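Local coordinates for dihydroorotase (Campylobacter jejuni subsp. jejuni, PDB 3PNU), which probably catalyses the reversible, zinc-dependent cyclization of N-carbamoyl-L-aspartate to (S)-dihydroorotate in de novo pyrimidine biosynthesis, at residues I185-I190 with C196-D201; P151-G156 with K312-K317; N29-H34 with D308-I313; G121-S126 with F231-A236. All blocks are in the same frame, centred on the assembly; numbering follows the deposited sequence.

Contact 1 (I185-I190 with C196-D201). With ZN (zinc ion), chain C.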
loop_
_atom_site.group_PDB
_atom_site.type_symbol
_atom_site.label_atom_id
_atom_site.label_comp_id
_atom_site.label_asym_id
_atom_site.label_seq_id
_atom_site.Cartn_x
_atom_site.Cartn_y
_atom_site.Cartn_z
ATOM N N ILE A 185 0.065 21.675 -21.231
ATOM C CA ILE A 185 0.127 21.154 -19.891
ATOM C C ILE A 185 0.176 19.643 -19.990
ATOM O O ILE A 185 -0.783 19.009 -20.446
ATOM C CB ILE A 185 -1.097 21.594 -19.064
ATOM C CG1 ILE A 185 -1.214 23.126 -19.047
ATOM C CG2 ILE A 185 -1.006 21.054 -17.665
ATOM C CD1 ILE A 185 -2.462 23.680 -18.339
ATOM N N VAL A 186 1.297 19.066 -19.574
ATOM C CA VAL A 186 1.457 17.619 -19.639
ATOM C C VAL A 186 1.251 17.000 -18.264
ATOM O O VAL A 186 1.999 17.269 -17.327
ATOM C CB VAL A 186 2.838 17.210 -20.204
ATOM C CG1 VAL A 186 2.918 15.686 -20.393
ATOM C CG2 VAL A 186 3.073 17.915 -21.522
ATOM N N MET A 187 0.193 16.199 -18.160
ATOM C CA MET A 187 -0.127 15.474 -16.946
ATOM C C MET A 187 0.824 14.269 -16.911
ATOM O O MET A 187 0.589 13.269 -17.588
ATOM C CB MET A 187 -1.590 15.004 -16.992
ATOM C CG MET A 187 -2.606 16.145 -17.168
ATOM S SD MET A 187 -4.339 15.651 -17.055
ATOM C CE MET A 187 -4.457 14.494 -18.408
ATOM N N GLU A 188 1.914 14.370 -16.155
ATOM C CA GLU A 188 2.888 13.270 -16.085
ATOM C C GLU A 188 2.370 12.034 -15.414
ATOM O O GLU A 188 1.461 12.097 -14.578
ATOM C CB GLU A 188 4.159 13.717 -15.374
ATOM C CG GLU A 188 4.920 14.788 -16.137
ATOM C CD GLU A 188 5.438 14.296 -17.497
ATOM O OE1 GLU A 188 5.627 13.057 -17.702
ATOM O OE2 GLU A 188 5.664 15.171 -18.351
ATOM N N HIS A 189 2.981 10.900 -15.771
ATOM C CA HIS A 189 2.606 9.573 -15.260
ATOM C C HIS A 189 1.171 9.459 -14.747
ATOM O O HIS A 189 0.935 9.302 -13.554
ATOM C CB HIS A 189 3.573 9.100 -14.190
ATOM C CG HIS A 189 3.916 10.134 -13.170
ATOM N ND1 HIS A 189 2.965 10.787 -12.422
ATOM C CD2 HIS A 189 5.116 10.593 -12.739
ATOM C CE1 HIS A 189 3.563 11.637 -11.601
ATOM N NE2 HIS A 189 4.868 11.524 -11.763
ATOM N N ILE A 190 0.204 9.539 -15.642
ATOM C CA ILE A 190 -1.176 9.417 -15.197
ATOM C C ILE A 190 -1.435 7.978 -14.817
ATOM O O ILE A 190 -0.863 7.042 -15.407
ATOM C CB ILE A 190 -2.185 9.918 -16.201
ATOM C CG1 ILE A 190 -2.154 9.108 -17.510
ATOM C CG2 ILE A 190 -1.939 11.416 -16.476
ATOM C CD1 ILE A 190 -3.393 9.419 -18.438
ATOM N N CYS A 196 -7.423 9.942 -17.561
ATOM C CA CYS A 196 -7.565 9.452 -18.924
ATOM C C CYS A 196 -8.719 10.200 -19.577
ATOM O O CYS A 196 -8.607 10.633 -20.701
ATOM C CB CYS A 196 -7.835 7.954 -18.968
ATOM S SG CYS A 196 -6.424 7.004 -18.418
ATOM N N GLU A 197 -9.815 10.362 -18.859
ATOM C CA GLU A 197 -10.995 11.069 -19.387
ATOM C C GLU A 197 -10.791 12.562 -19.528
ATOM O O GLU A 197 -11.128 13.124 -20.565
ATOM C CB GLU A 197 -12.225 10.779 -18.519
ATOM C CG GLU A 197 -12.696 9.325 -18.681
ATOM C CD GLU A 197 -13.830 8.919 -17.749
ATOM O OE1 GLU A 197 -14.281 9.735 -16.910
ATOM O OE2 GLU A 197 -14.265 7.750 -17.861
ATOM N N LEU A 198 -10.221 13.198 -18.503
ATOM C CA LEU A 198 -9.979 14.643 -18.527
ATOM C C LEU A 198 -9.093 15.047 -19.710
ATOM O O LEU A 198 -9.215 16.136 -20.224
ATOM C CB LEU A 198 -9.320 15.117 -17.227
ATOM C CG LEU A 198 -9.190 16.636 -17.019
ATOM C CD1 LEU A 198 -10.572 17.306 -16.742
ATOM C CD2 LEU A 198 -8.252 16.937 -15.883
ATOM N N LEU A 199 -8.202 14.157 -20.123
ATOM C CA LEU A 199 -7.308 14.392 -21.242
ATOM C C LEU A 199 -8.076 14.792 -22.508
ATOM O O LEU A 199 -7.590 15.602 -23.298
ATOM C CB LEU A 199 -6.515 13.119 -21.524
ATOM C CG LEU A 199 -5.408 13.115 -22.571
ATOM C CD1 LEU A 199 -4.286 14.128 -22.269
ATOM C CD2 LEU A 199 -4.808 11.686 -22.693
ATOM N N LYS A 200 -9.261 14.203 -22.691
ATOM C CA LYS A 200 -10.098 14.451 -23.868
ATOM C C LYS A 200 -10.868 15.761 -23.779
ATOM O O LYS A 200 -11.352 16.241 -24.771
ATOM C CB LYS A 200 -11.177 13.376 -23.983
ATOM C CG LYS A 200 -10.748 11.906 -23.875
ATOM C CD LYS A 200 -10.140 11.311 -25.124
ATOM C CE LYS A 200 -9.987 9.789 -24.932
ATOM N NZ LYS A 200 -9.595 9.056 -26.155
ATOM N N ASP A 201 -11.018 16.328 -22.585
ATOM C CA ASP A 201 -11.827 17.547 -22.424
ATOM C C ASP A 201 -11.141 18.862 -22.771
ATOM O O ASP A 201 -11.821 19.863 -22.929
ATOM C CB ASP A 201 -12.356 17.666 -20.982
ATOM C CG ASP A 201 -13.325 16.541 -20.591
ATOM O OD1 ASP A 201 -13.807 15.791 -21.478
ATOM O OD2 ASP A 201 -13.603 16.417 -19.366
HETATM ZN ZN ZN C . 6.379 12.415 -10.714
HETATM O O HOH W 1 7.369 10.654 -10.632
#
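Met-187 points from its barrel strand into the helix that follows, and its thioether end lies obliquely across the side chain of Leu-199. The chain runs out almost straight as far as SD, then bends at the last torsion (chi3 -61°), which turns the methyl group onto the leucine: Met-187 CE is 3.9 Å from Leu-199 CD1 and about as close to its CB. On the way, Met-187 SD passes Leu-198 CD2 at 4.3 Å, so two consecutive helix residues receive one methionine, the sulfur going to the first and the methyl to the second. A second patch lies one helical turn earlier. There Ile-190 CD1 meets Cys-196 SG at 3.9 Å; its CG1 sits between backbone N and carbonyl carbon (chi1 63°), and this branch delivers CD1 to the sulfur. All five touching residues are buried, and the join between the two segments is wholly apolar. Between the two anchoring residues, His-189 turns to the other side and binds zinc through NE2 at 2.0 Å, with a face of its ring lying under Glu-188 CB. The contact is the strand-to-helix half of a beta-alpha-beta unit of the TIM barrel: strand 185-187, helix 193-201, strand 205-209. Tyr-173 of helix 170-179 packs on Met-187 and Leu-198, while Leu-245 of helix 239-250 packs on both Ile-190 and Cys-196.

Contact 2 (P151-G156 with K312-K317). With ZN (zinc ion), chain C.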
loop_
_atom_site.group_PDB
_atom_site.type_symbol
_atom_site.label_atom_id
_atom_site.label_comp_id
_atom_site.label_asym_id
_atom_site.label_seq_id
_atom_site.Cartn_x
_atom_site.Cartn_y
_atom_site.Cartn_z
ATOM N N PRO A 151 6.465 24.207 -22.413
ATOM C CA PRO A 151 5.429 23.367 -21.797
ATOM C C PRO A 151 5.576 23.187 -20.290
ATOM O O PRO A 151 6.692 23.202 -19.789
ATOM C CB PRO A 151 5.647 22.020 -22.478
ATOM C CG PRO A 151 7.129 21.997 -22.774
ATOM C CD PRO A 151 7.498 23.406 -23.101
ATOM N N LEU A 152 4.452 23.019 -19.590
ATOM C CA LEU A 152 4.431 22.785 -18.142
ATOM C C LEU A 152 4.168 21.289 -17.927
ATOM O O LEU A 152 3.113 20.767 -18.343
ATOM C CB LEU A 152 3.341 23.618 -17.453
ATOM C CG LEU A 152 3.241 23.540 -15.909
ATOM C CD1 LEU A 152 4.416 24.232 -15.208
ATOM C CD2 LEU A 152 1.951 24.120 -15.406
ATOM N N LEU A 153 5.156 20.611 -17.336
ATOM C CA LEU A 153 5.098 19.206 -17.019
ATOM C C LEU A 153 4.731 19.193 -15.534
ATOM O O LEU A 153 5.346 19.908 -14.740
ATOM C CB LEU A 153 6.475 18.546 -17.243
ATOM C CG LEU A 153 7.246 18.988 -18.500
ATOM C CD1 LEU A 153 8.579 18.232 -18.594
ATOM C CD2 LEU A 153 6.420 18.838 -19.804
ATOM N N VAL A 154 3.753 18.390 -15.141
ATOM C CA VAL A 154 3.291 18.419 -13.761
ATOM C C VAL A 154 3.177 17.065 -13.117
ATOM O O VAL A 154 2.731 16.124 -13.738
ATOM C CB VAL A 154 1.865 19.054 -13.763
ATOM C CG1 VAL A 154 1.238 19.105 -12.367
ATOM C CG2 VAL A 154 1.926 20.450 -14.401
ATOM N N HIS A 155 3.609 16.958 -11.865
ATOM C CA HIS A 155 3.412 15.737 -11.083
ATOM C C HIS A 155 2.062 16.020 -10.414
ATOM O O HIS A 155 1.988 16.748 -9.427
ATOM C CB HIS A 155 4.526 15.554 -10.054
ATOM C CG HIS A 155 4.346 14.342 -9.191
ATOM N ND1 HIS A 155 5.193 13.256 -9.238
ATOM C CD2 HIS A 155 3.380 14.023 -8.298
ATOM C CE1 HIS A 155 4.779 12.335 -8.388
ATOM N NE2 HIS A 155 3.676 12.772 -7.808
ATOM N N GLY A 156 0.988 15.476 -10.975
ATOM C CA GLY A 156 -0.383 15.765 -10.509
ATOM C C GLY A 156 -0.951 14.990 -9.323
ATOM O O GLY A 156 -1.717 14.055 -9.489
ATOM N N LYS A 312 5.064 14.662 -33.155
ATOM C CA LYS A 312 4.010 15.498 -33.731
ATOM C C LYS A 312 3.609 16.660 -32.807
ATOM O O LYS A 312 3.439 17.779 -33.259
ATOM C CB LYS A 312 2.784 14.651 -34.084
ATOM C CG LYS A 312 1.685 15.472 -34.711
ATOM C CD LYS A 312 0.567 14.621 -35.250
ATOM C CE LYS A 312 -0.470 15.494 -35.942
ATOM N NZ LYS A 312 -1.475 14.643 -36.630
ATOM N N ILE A 313 3.483 16.377 -31.513
ATOM C CA ILE A 313 3.114 17.370 -30.511
ATOM C C ILE A 313 4.086 18.529 -30.418
ATOM O O ILE A 313 3.671 19.688 -30.291
ATOM C CB ILE A 313 2.997 16.711 -29.124
ATOM C CG1 ILE A 313 1.751 15.829 -29.089
ATOM C CG2 ILE A 313 2.943 17.784 -28.020
ATOM C CD1 ILE A 313 1.641 14.951 -27.869
ATOM N N TYR A 314 5.376 18.226 -30.486
ATOM C CA TYR A 314 6.411 19.259 -30.358
ATOM C C TYR A 314 7.133 19.642 -31.661
ATOM O O TYR A 314 7.878 20.611 -31.663
ATOM C CB TYR A 314 7.471 18.844 -29.316
ATOM C CG TYR A 314 6.939 18.642 -27.920
ATOM C CD1 TYR A 314 6.680 17.368 -27.436
ATOM C CD2 TYR A 314 6.662 19.730 -27.086
ATOM C CE1 TYR A 314 6.187 17.175 -26.170
ATOM C CE2 TYR A 314 6.160 19.540 -25.819
ATOM C CZ TYR A 314 5.929 18.250 -25.364
ATOM O OH TYR A 314 5.431 18.023 -24.097
ATOM N N ASP A 315 6.906 18.906 -32.752
ATOM C CA ASP A 315 7.580 19.159 -34.049
ATOM C C ASP A 315 9.046 18.905 -33.933
ATOM O O ASP A 315 9.857 19.792 -34.162
ATOM C CB ASP A 315 7.392 20.587 -34.552
ATOM C CG ASP A 315 6.201 20.742 -35.453
ATOM O OD1 ASP A 315 5.853 19.772 -36.160
ATOM O OD2 ASP A 315 5.630 21.855 -35.462
ATOM N N LEU A 316 9.390 17.694 -33.551
ATOM C CA LEU A 316 10.773 17.338 -33.410
ATOM C C LEU A 316 11.302 16.809 -34.739
ATOM O O LEU A 316 10.546 16.300 -35.572
ATOM C CB LEU A 316 10.934 16.266 -32.340
ATOM C CG LEU A 316 10.357 16.584 -30.972
ATOM C CD1 LEU A 316 10.582 15.379 -30.089
ATOM C CD2 LEU A 316 10.957 17.837 -30.364
ATOM N N LYS A 317 12.609 16.940 -34.915
ATOM C CA LYS A 317 13.287 16.449 -36.086
ATOM C C LYS A 317 14.629 15.871 -35.675
ATOM O O LYS A 317 15.186 16.277 -34.653
ATOM C CB LYS A 317 13.446 17.573 -37.108
ATOM C CG LYS A 317 12.137 17.902 -37.756
ATOM C CD LYS A 317 12.281 18.818 -38.930
ATOM C CE LYS A 317 10.959 18.900 -39.651
ATOM N NZ LYS A 317 10.537 17.565 -40.152
HETATM ZN ZN ZN C . 6.379 12.415 -10.714
HETATM O O HOH W 1 7.369 10.654 -10.632
#
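Pro-151 and Tyr-314 make most of this small contact. The proline ring approaches the phenol obliquely: Pro-151 CG is 4.0 Å from Tyr-314 CE2, and Pro-151 CB stands only slightly farther from the same carbon. A looser touch follows at the end of the tyrosine, where Leu-153 CD2 comes to 4.5 Å from Tyr-314 OH. Leu-153 does not start out in that direction; it is the far end of its side chain that draws near the hydroxyl. Tyr-314 is aimed from the last turn of its helix, with CG opposite the carbonyl carbon (chi1 -61°), so that the ring projects toward the strand. Next in the shell, Ile-313 CG2 rests over the centre of one face of the Tyr-314 ring, 3.7 Å above its plane, and Phe-113 meets the same ring edge-to-face, which probably helps to hold the ring's orientation. Directly after the tyrosine the chain leaves the helix at Asp-315, whose phi is positive (65°). At the other end of the strand segment, far from the helix, His-155 ND1 binds zinc at 2.1 Å, while its NE2 is hydrogen-bonded to Glu-157, a second-shell residue that, with the metal bond, helps to fix the rotation of the imidazole. The contact thus ties the start of barrel strand 152-154 to the C-terminal end of helix 299-314. Around the tyrosine lie Val-186 of the adjacent strand 185-187 and Met-257 of strand 256-258, the latter also touching Ile-313.

Contact 3 (N29-H34 with D308-I313); sequences NPLDMH and DNTCKI. With ZN (zinc ion), chain D.
Met-33 doubles back on itself, bent at chi2 and again at chi3 (-70°), and this curl brings its end against Thr-310, whose CG2 stands anti to the backbone N. In the TIM barrel, the pair joins strand 31-35 to helix 299-314, elements some 270 residues apart in sequence. The two side chains reach for each other tip to tip, Met-33 SD lying 3.5 Å from Thr-310 CG2. The other branch of the threonine is also occupied, since Thr-310 OG1 is 3.4 Å from Met-33 CG. Leu-31, two residues earlier on the same side of the strand, comes across the threonine at an angle, its CD1 3.8 Å from Thr-310 CG2. Leu-31 CD1 also touches Cys-311 SG at 3.9 Å, so that one methyl meets two consecutive helix residues. Asp-32 points away from the helix; its side chain touches Ala-57 of strand 56-59, and OD2 is hydrogen-bonded to Ser-260 OG. Met-257 of strand 256-258 also packs on Thr-310. Where the strand turns its corner, His-34 leaves for the metal centre and binds zinc through NE2 at 2.1 Å; its ND1 is held by Glu-188. An Asx turn spans that corner: His-34 N gives a nearly straight bond (164°) to Asp-32 OD1 at 3.1 Å, arriving 36° out of the carboxylate plane.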
loop_
_atom_site.group_PDB
_atom_site.type_symbol
_atom_site.label_atom_id
_atom_site.label_comp_id
_atom_site.label_asym_id
_atom_site.label_seq_id
_atom_site.Cartn_x
_atom_site.Cartn_y
_atom_site.Cartn_z
ATOM N N ASN A 29 13.556 6.041 -33.436
ATOM C CA ASN A 29 13.689 7.198 -32.551
ATOM C C ASN A 29 12.830 7.156 -31.271
ATOM O O ASN A 29 12.042 8.062 -31.017
ATOM C CB ASN A 29 13.390 8.493 -33.336
ATOM C CG ASN A 29 14.441 8.800 -34.418
ATOM O OD1 ASN A 29 15.622 8.496 -34.264
ATOM N ND2 ASN A 29 14.002 9.429 -35.505
ATOM N N PRO A 30 12.976 6.099 -30.469
ATOM C CA PRO A 30 12.221 6.019 -29.224
ATOM C C PRO A 30 12.548 7.164 -28.287
ATOM O O PRO A 30 13.709 7.556 -28.124
ATOM C CB PRO A 30 12.686 4.697 -28.595
ATOM C CG PRO A 30 13.961 4.356 -29.290
ATOM C CD PRO A 30 13.847 4.931 -30.661
ATOM N N LEU A 31 11.514 7.694 -27.667
ATOM C CA LEU A 31 11.685 8.779 -26.744
ATOM C C LEU A 31 11.172 8.386 -25.374
ATOM O O LEU A 31 10.123 7.768 -25.264
ATOM C CB LEU A 31 10.921 9.983 -27.276
ATOM C CG LEU A 31 11.508 10.548 -28.572
ATOM C CD1 LEU A 31 10.529 11.474 -29.313
ATOM C CD2 LEU A 31 12.807 11.264 -28.258
ATOM N N ASP A 32 11.934 8.714 -24.335
ATOM C CA ASP A 32 11.480 8.495 -22.969
ATOM C C ASP A 32 11.176 9.881 -22.454
ATOM O O ASP A 32 12.093 10.633 -22.107
ATOM C CB ASP A 32 12.514 7.786 -22.084
ATOM C CG ASP A 32 11.994 7.580 -20.629
ATOM O OD1 ASP A 32 10.955 8.180 -20.269
ATOM O OD2 ASP A 32 12.612 6.828 -19.848
ATOM N N MET A 33 9.889 10.232 -22.403
ATOM C CA MET A 33 9.491 11.605 -21.996
ATOM C C MET A 33 9.403 11.891 -20.495
ATOM O O MET A 33 8.903 12.951 -20.096
ATOM C CB MET A 33 8.195 12.003 -22.698
ATOM C CG MET A 33 8.284 11.867 -24.234
ATOM S SD MET A 33 9.600 12.864 -24.993
ATOM C CE MET A 33 8.982 14.534 -24.799
ATOM N N HIS A 34 9.907 10.981 -19.664
ATOM C CA HIS A 34 9.915 11.208 -18.215
ATOM C C HIS A 34 10.985 10.321 -17.579
ATOM O O HIS A 34 10.728 9.162 -17.318
ATOM C CB HIS A 34 8.527 10.891 -17.613
ATOM C CG HIS A 34 8.382 11.296 -16.182
ATOM N ND1 HIS A 34 7.462 12.235 -15.764
ATOM C CD2 HIS A 34 9.056 10.909 -15.068
ATOM C CE1 HIS A 34 7.563 12.392 -14.454
ATOM N NE2 HIS A 34 8.525 11.603 -14.008
ATOM N N ASP A 308 6.235 8.818 -32.341
ATOM C CA ASP A 308 5.517 9.721 -33.265
ATOM C C ASP A 308 4.594 10.739 -32.590
ATOM O O ASP A 308 4.451 11.864 -33.086
ATOM C CB ASP A 308 4.720 8.955 -34.345
ATOM C CG ASP A 308 5.571 7.966 -35.138
ATOM O OD1 ASP A 308 6.784 7.851 -34.908
ATOM O OD2 ASP A 308 5.002 7.280 -36.000
ATOM N N ASN A 309 3.960 10.357 -31.486
ATOM C CA ASN A 309 3.054 11.273 -30.802
ATOM C C ASN A 309 3.834 12.462 -30.276
ATOM O O ASN A 309 3.461 13.615 -30.493
ATOM C CB ASN A 309 2.287 10.587 -29.666
ATOM C CG ASN A 309 1.301 9.533 -30.167
ATOM O OD1 ASN A 309 1.216 9.284 -31.364
ATOM N ND2 ASN A 309 0.551 8.901 -29.238
ATOM N N THR A 310 4.927 12.179 -29.583
ATOM C CA THR A 310 5.756 13.232 -29.065
ATOM C C THR A 310 6.265 14.073 -30.225
ATOM O O THR A 310 6.177 15.287 -30.187
ATOM C CB THR A 310 6.962 12.678 -28.322
ATOM O OG1 THR A 310 6.522 11.964 -27.163
ATOM C CG2 THR A 310 7.891 13.796 -27.911
ATOM N N CYS A 311 6.785 13.426 -31.261
ATOM C CA CYS A 311 7.321 14.167 -32.420
ATOM C C CYS A 311 6.301 15.111 -33.030
ATOM O O CYS A 311 6.636 16.240 -33.354
ATOM C CB CYS A 311 7.914 13.234 -33.483
ATOM S SG CYS A 311 9.484 12.487 -32.956
ATOM N N LYS A 312 5.064 14.662 -33.155
ATOM C CA LYS A 312 4.010 15.498 -33.731
ATOM C C LYS A 312 3.609 16.660 -32.807
ATOM O O LYS A 312 3.439 17.779 -33.259
ATOM C CB LYS A 312 2.784 14.651 -34.084
ATOM C CG LYS A 312 1.685 15.472 -34.711
ATOM C CD LYS A 312 0.567 14.621 -35.250
ATOM C CE LYS A 312 -0.470 15.494 -35.942
ATOM N NZ LYS A 312 -1.475 14.643 -36.630
ATOM N N ILE A 313 3.483 16.377 -31.513
ATOM C CA ILE A 313 3.114 17.370 -30.511
ATOM C C ILE A 313 4.086 18.529 -30.418
ATOM O O ILE A 313 3.671 19.688 -30.291
ATOM C CB ILE A 313 2.997 16.711 -29.124
ATOM C CG1 ILE A 313 1.751 15.829 -29.089
ATOM C CG2 ILE A 313 2.943 17.784 -28.020
ATOM C CD1 ILE A 313 1.641 14.951 -27.869
HETATM ZN ZN ZN D . 9.167 11.491 -11.999
HETATM O O HOH W 1 7.369 10.654 -10.632
#

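Contact 4 (G121-S126 with F231-A236)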
loop_
_atom_site.group_PDB
_atom_site.type_symbol
_atom_site.label_atom_id
_atom_site.label_comp_id
_atom_site.label_asym_id
_atom_site.label_seq_id
_atom_site.Cartn_x
_atom_site.Cartn_y
_atom_site.Cartn_z
ATOM N N GLY A 121 6.277 19.030 -1.262
ATOM C CA GLY A 121 6.485 17.795 -0.511
ATOM C C GLY A 121 5.555 16.644 -0.832
ATOM O O GLY A 121 4.969 16.040 0.074
ATOM N N ILE A 122 5.404 16.331 -2.114
ATOM C CA ILE A 122 4.536 15.231 -2.503
ATOM C C ILE A 122 5.349 14.007 -2.930
ATOM O O ILE A 122 4.934 12.874 -2.670
ATOM C CB ILE A 122 3.523 15.647 -3.615
ATOM C CG1 ILE A 122 2.437 14.573 -3.785
ATOM C CG2 ILE A 122 4.241 15.933 -4.936
ATOM C CD1 ILE A 122 1.654 14.236 -2.492
ATOM N N THR A 123 6.505 14.231 -3.561
ATOM C CA THR A 123 7.351 13.123 -4.043
ATOM C C THR A 123 8.842 13.308 -3.645
ATOM O O THR A 123 9.160 14.137 -2.775
ATOM C CB THR A 123 7.153 12.919 -5.603
ATOM O OG1 THR A 123 7.690 11.656 -6.024
ATOM C CG2 THR A 123 7.763 14.067 -6.409
ATOM N N THR A 124 9.733 12.526 -4.265
ATOM C CA THR A 124 11.187 12.572 -3.986
ATOM C C THR A 124 11.830 13.909 -4.413
ATOM O O THR A 124 11.900 14.214 -5.611
ATOM C CB THR A 124 11.937 11.391 -4.689
ATOM O OG1 THR A 124 11.419 10.142 -4.222
ATOM C CG2 THR A 124 13.446 11.442 -4.422
ATOM N N ASN A 125 12.293 14.685 -3.425
ATOM C CA ASN A 125 12.935 16.004 -3.642
ATOM C C ASN A 125 11.959 17.045 -4.199
ATOM O O ASN A 125 12.048 17.456 -5.358
ATOM C CB ASN A 125 14.169 15.881 -4.544
ATOM C CG ASN A 125 15.203 14.922 -3.987
ATOM O OD1 ASN A 125 15.287 14.709 -2.773
ATOM N ND2 ASN A 125 16.002 14.342 -4.873
ATOM N N SER A 126 11.032 17.466 -3.347
ATOM C CA SER A 126 10.001 18.425 -3.724
ATOM C C SER A 126 9.716 19.463 -2.629
ATOM O O SER A 126 8.739 20.225 -2.730
ATOM C CB SER A 126 8.715 17.652 -4.038
ATOM O OG SER A 126 8.331 16.824 -2.942
ATOM N N PHE A 231 6.469 -0.312 -5.568
ATOM C CA PHE A 231 5.971 0.859 -4.888
ATOM C C PHE A 231 6.542 2.134 -5.507
ATOM O O PHE A 231 7.774 2.327 -5.566
ATOM C CB PHE A 231 6.298 0.776 -3.388
ATOM C CG PHE A 231 6.018 2.049 -2.622
ATOM C CD1 PHE A 231 4.724 2.537 -2.512
ATOM C CD2 PHE A 231 7.055 2.737 -1.975
ATOM C CE1 PHE A 231 4.455 3.695 -1.802
ATOM C CE2 PHE A 231 6.807 3.886 -1.262
ATOM C CZ PHE A 231 5.494 4.379 -1.168
ATOM N N CYS A 232 5.635 2.998 -5.964
ATOM C CA CYS A 232 5.999 4.273 -6.561
ATOM C C CYS A 232 4.884 5.299 -6.355
ATOM O O CYS A 232 3.808 4.979 -5.833
ATOM C CB CYS A 232 6.215 4.101 -8.062
ATOM S SG CYS A 232 4.702 3.643 -8.948
ATOM N N LYS A 233 5.171 6.522 -6.786
ATOM C CA LYS A 233 4.236 7.611 -6.751
ATOM C C LYS A 233 4.048 8.068 -8.202
ATOM O O LYS A 233 5.028 8.288 -8.914
ATOM C CB LYS A 233 4.780 8.738 -5.871
ATOM C CG LYS A 233 4.932 8.302 -4.402
ATOM C CD LYS A 233 5.451 9.420 -3.513
ATOM C CE LYS A 233 5.709 8.954 -2.040
ATOM N NZ LYS A 233 4.466 8.705 -1.275
ATOM N N PRO A 234 2.795 8.171 -8.670
ATOM C CA PRO A 234 1.551 7.878 -7.974
ATOM C C PRO A 234 1.355 6.387 -7.853
ATOM O O PRO A 234 1.687 5.628 -8.757
ATOM C CB PRO A 234 0.485 8.486 -8.889
ATOM C CG PRO A 234 1.245 9.417 -9.798
ATOM C CD PRO A 234 2.537 8.768 -9.989
ATOM N N ILE A 235 0.813 5.979 -6.723
ATOM C CA ILE A 235 0.573 4.588 -6.425
ATOM C C ILE A 235 -0.248 3.901 -7.512
ATOM O O ILE A 235 -1.123 4.513 -8.123
ATOM C CB ILE A 235 -0.181 4.484 -5.055
ATOM C CG1 ILE A 235 -0.195 3.052 -4.553
ATOM C CG2 ILE A 235 -1.618 5.088 -5.127
ATOM C CD1 ILE A 235 1.189 2.536 -4.242
ATOM N N ALA A 236 0.036 2.633 -7.766
ATOM C CA ALA A 236 -0.764 1.873 -8.723
ATOM C C ALA A 236 -2.178 1.802 -8.130
ATOM O O ALA A 236 -2.346 1.625 -6.925
ATOM C CB ALA A 236 -0.204 0.493 -8.939
#
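Lys-233 runs alongside Thr-123 in the opposite sense, and its methylenes do most of the touching between these two loops. At the root, Lys-233 CB is 4.1 Å from Thr-123 OG1, the hydroxyl oxygen that stands anti to its own backbone N (chi1 -165°). CG then carries the chain onward, extended through chi2 and chi3, to CD, the main point of contact: Lys-233 CD lies 3.6 Å from the carbonyl oxygen Ile-122 O, with Thr-123 OG1 a little farther off. CE continues past that carbonyl at 4.0 Å from Ile-122 O. A bend at the last torsion (chi4 -72°) then swings NZ out of line, and the ammonium finds its hydrogen-bond partner in the other chain, at Gly-224 O of the second subunit. The aliphatic shaft of the lysine therefore packs inside its own subunit while the charged end crosses the dimer interface. The threonine loop is tied up from within: Ser-126 OG donates to Thr-123 O at 2.8 Å, from above the carbonyl plane, and weakly accepts from Ile-122 N, while Gly-121 N bonds to Ser-126 O. A cis peptide follows Lys-233, leading into Pro-234, which packs on His-189. Both loops border the metal centre, Thr-123 lying about 5 Å from a zinc by its side chain. Segment 121-126 lies in the loop between helices 102-108 and 135-147, and segment 231-236 in the loop between helices 218-223 and 239-250.

Contacts 1, 2 and 3 each deliver a histidine to the binuclear zinc centre. His-189 and His-155 share one zinc; His-34, with His-36 and Asp-261, binds the other; carboxylated Lys-116 binds both, and water 1 is 2.0 and 2.4 Å from them. Strands 152-154 and 185-187 are neighbours, with Val-186 N 2.8 Å from Leu-152 O. Contacts 2 and 3, centres about 9 Å apart, share helix 299-314. Glu-188 OE1 reaches His-34 ND1 at 2.8 Å, linking contacts 1 and 3. Contact 4 packs on both histidines of the first zinc, with Thr-123 CB 3.7 Å from His-155 CE1 and Pro-234 CD 3.2 Å from His-189 ND1; contacts 3 and 4 do not touch, nearest atoms about 7 Å apart.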